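Local coordinates for Lmo2470 protein (Listeria monocytogenes EGD-e, PDB 5HL3) that interacts with the host protein afadin, facilitates basement membrane crossing and binds calcium, at residues Thr205-Phe210 against Leu219-Asn224. Numbering follows the deposited sequence. Where two conformers were deposited one is given.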
loop_
_atom_site.group_PDB
_atom_site.type_symbol
_atom_site.label_atom_id
_atom_site.label_comp_id
_atom_site.label_asym_id
_atom_site.label_seq_id
_atom_site.Cartn_x
_atom_site.Cartn_y
_atom_site.Cartn_z
ATOM N N THR A 205 -13.153 -0.208 -3.895
ATOM C CA THR A 205 -14.077 -0.130 -5.024
ATOM C C THR A 205 -14.243 1.292 -5.559
ATOM O O THR A 205 -14.802 1.502 -6.639
ATOM C CB THR A 205 -15.474 -0.705 -4.705
ATOM O OG1 THR A 205 -16.002 -0.053 -3.563
ATOM C CG2 THR A 205 -15.386 -2.162 -4.432
ATOM N N ASN A 206 -13.744 2.273 -4.811
ATOM C CA ASN A 206 -13.740 3.690 -5.229
ATOM C C ASN A 206 -12.906 4.423 -4.186
ATOM O O ASN A 206 -12.377 3.802 -3.259
ATOM C CB ASN A 206 -15.167 4.276 -5.309
ATOM C CG ASN A 206 -15.338 5.282 -6.436
ATOM O OD1 ASN A 206 -14.391 5.898 -6.896
ATOM N ND2 ASN A 206 -16.551 5.353 -6.956
ATOM N N THR A 207 -12.781 5.732 -4.351
ATOM C CA THR A 207 -12.211 6.578 -3.304
ATOM C C THR A 207 -13.100 7.809 -3.213
ATOM O O THR A 207 -13.870 8.112 -4.143
ATOM C CB THR A 207 -10.763 7.070 -3.555
ATOM O OG1 THR A 207 -10.740 8.175 -4.473
ATOM C CG2 THR A 207 -9.869 5.990 -4.034
ATOM N N PRO A 208 -12.997 8.553 -2.107
ATOM C CA PRO A 208 -13.651 9.851 -2.103
ATOM C C PRO A 208 -13.039 10.795 -3.146
ATOM O O PRO A 208 -11.883 10.589 -3.597
ATOM C CB PRO A 208 -13.362 10.390 -0.691
ATOM C CG PRO A 208 -13.060 9.184 0.128
ATOM C CD PRO A 208 -12.351 8.245 -0.824
ATOM N N ASP A 209 -13.771 11.848 -3.482
ATOM C CA ASP A 209 -13.243 12.903 -4.346
ATOM C C ASP A 209 -12.497 13.807 -3.394
ATOM O O ASP A 209 -13.009 14.827 -2.937
ATOM C CB ASP A 209 -14.383 13.645 -5.035
ATOM C CG ASP A 209 -13.896 14.715 -5.988
ATOM O OD1 ASP A 209 -12.682 14.774 -6.301
ATOM O OD2 ASP A 209 -14.738 15.515 -6.456
ATOM N N PHE A 210 -11.284 13.395 -3.076
ATOM C CA PHE A 210 -10.558 13.976 -1.942
ATOM C C PHE A 210 -10.702 15.448 -1.787
ATOM O O PHE A 210 -10.351 16.227 -2.681
ATOM C CB PHE A 210 -9.081 13.611 -1.961
ATOM C CG PHE A 210 -8.826 12.136 -1.870
ATOM C CD1 PHE A 210 -9.022 11.434 -0.654
ATOM C CD2 PHE A 210 -8.363 11.407 -2.960
ATOM C CE1 PHE A 210 -8.774 10.090 -0.576
ATOM C CE2 PHE A 210 -8.124 10.070 -2.868
ATOM C CZ PHE A 210 -8.308 9.405 -1.679
ATOM N N LEU A 219 -0.521 8.853 -6.504
ATOM C CA LEU A 219 -1.614 8.071 -5.928
ATOM C C LEU A 219 -1.582 6.724 -6.633
ATOM O O LEU A 219 -1.886 6.645 -7.827
ATOM C CB LEU A 219 -2.952 8.793 -6.106
ATOM C CG LEU A 219 -4.209 8.089 -5.608
ATOM C CD1 LEU A 219 -4.068 7.664 -4.161
ATOM C CD2 LEU A 219 -5.405 8.979 -5.766
ATOM N N ASN A 220 -1.283 5.663 -5.897
ATOM C CA ASN A 220 -1.159 4.331 -6.500
ATOM C C ASN A 220 -2.348 3.476 -6.089
ATOM O O ASN A 220 -2.484 3.135 -4.929
ATOM C CB ASN A 220 0.168 3.674 -6.073
ATOM C CG ASN A 220 0.433 2.398 -6.825
ATOM O OD1 ASN A 220 -0.463 1.848 -7.464
ATOM N ND2 ASN A 220 1.638 1.904 -6.740
ATOM N N LEU A 221 -3.216 3.164 -7.060
ATOM C CA LEU A 221 -4.393 2.320 -6.848
ATOM C C LEU A 221 -4.315 1.019 -7.619
ATOM O O LEU A 221 -5.334 0.366 -7.848
ATOM C CB LEU A 221 -5.686 3.081 -7.206
ATOM C CG LEU A 221 -5.933 4.428 -6.526
ATOM C CD1 LEU A 221 -7.203 5.084 -6.995
ATOM C CD2 LEU A 221 -5.907 4.365 -5.037
ATOM N N ARG A 222 -3.112 0.623 -8.028
ATOM C CA ARG A 222 -2.946 -0.602 -8.811
ATOM C C ARG A 222 -3.486 -1.805 -8.042
ATOM O O ARG A 222 -3.363 -1.883 -6.824
ATOM C CB ARG A 222 -1.460 -0.803 -9.120
ATOM C CG ARG A 222 -1.091 -2.019 -9.942
ATOM C CD ARG A 222 0.380 -1.919 -10.356
ATOM N NE ARG A 222 0.747 -2.845 -11.437
ATOM C CZ ARG A 222 1.278 -4.043 -11.233
ATOM N NH1 ARG A 222 1.471 -4.452 -9.990
ATOM N NH2 ARG A 222 1.607 -4.834 -12.254
ATOM N N HIS A 223 -4.082 -2.750 -8.754
ATOM C CA HIS A 223 -4.549 -3.981 -8.137
ATOM C C HIS A 223 -5.558 -3.747 -7.014
ATOM O O HIS A 223 -5.389 -4.236 -5.902
ATOM C CB HIS A 223 -3.365 -4.858 -7.664
ATOM C CG HIS A 223 -2.854 -5.812 -8.707
ATOM N ND1 HIS A 223 -3.651 -6.789 -9.271
ATOM C CD2 HIS A 223 -1.624 -5.969 -9.256
ATOM C CE1 HIS A 223 -2.940 -7.496 -10.129
ATOM N NE2 HIS A 223 -1.712 -7.017 -10.145
ATOM N N ASN A 224 -6.626 -3.017 -7.314
ATOM C CA ASN A 224 -7.757 -2.870 -6.395
ATOM C C ASN A 224 -8.974 -3.472 -7.110
ATOM O O ASN A 224 -8.815 -4.296 -8.025
ATOM C CB ASN A 224 -7.891 -1.409 -5.971
ATOM C CG ASN A 224 -7.017 -1.101 -4.781
ATOM O OD1 ASN A 224 -7.397 -1.382 -3.665
ATOM N ND2 ASN A 224 -5.846 -0.602 -5.019
#
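Leu219 and Leu221 meet Phe210 and Thr207 across the buried interior of a leucine-rich-repeat coil, where strand 218-220 of the parallel sheet faces the returning loop of the preceding turn. The contact between the segments is apolar, with no hydrogen bond crossing it. Methyl CD2 of Leu219 lies 4.1 Å from CE2 of Phe210, approaching the ring at a slant. Two residues on from Leu219, Leu221 reaches for Thr207 tip to tip, CD1 against CG2 at 4.1 Å. With OG1 of Thr207 at chi1 79°, CG2 stands anti to the carbonyl carbon and is the branch that meets Leu221. Leu242, in the next strand, touches both leucines and carries the core into the following coil.

Asn220 closes an Asx turn, its OD1 accepting from Arg222 N in a nearly straight bond of 3.0 Å. Asn224 ND2 donates to Leu221 O and also to Leu199 O, while its OD1 receives Leu204 N, tying the bend after the strand to the previous coil. OG1 of the buried Thr207 pairs with Tyr233 OH and donates to Pro208 O at 2.8 Å; that same carbonyl oxygen sits 3.6 Å above the Phe210 ring plane, nearer the ring's perimeter than its centre.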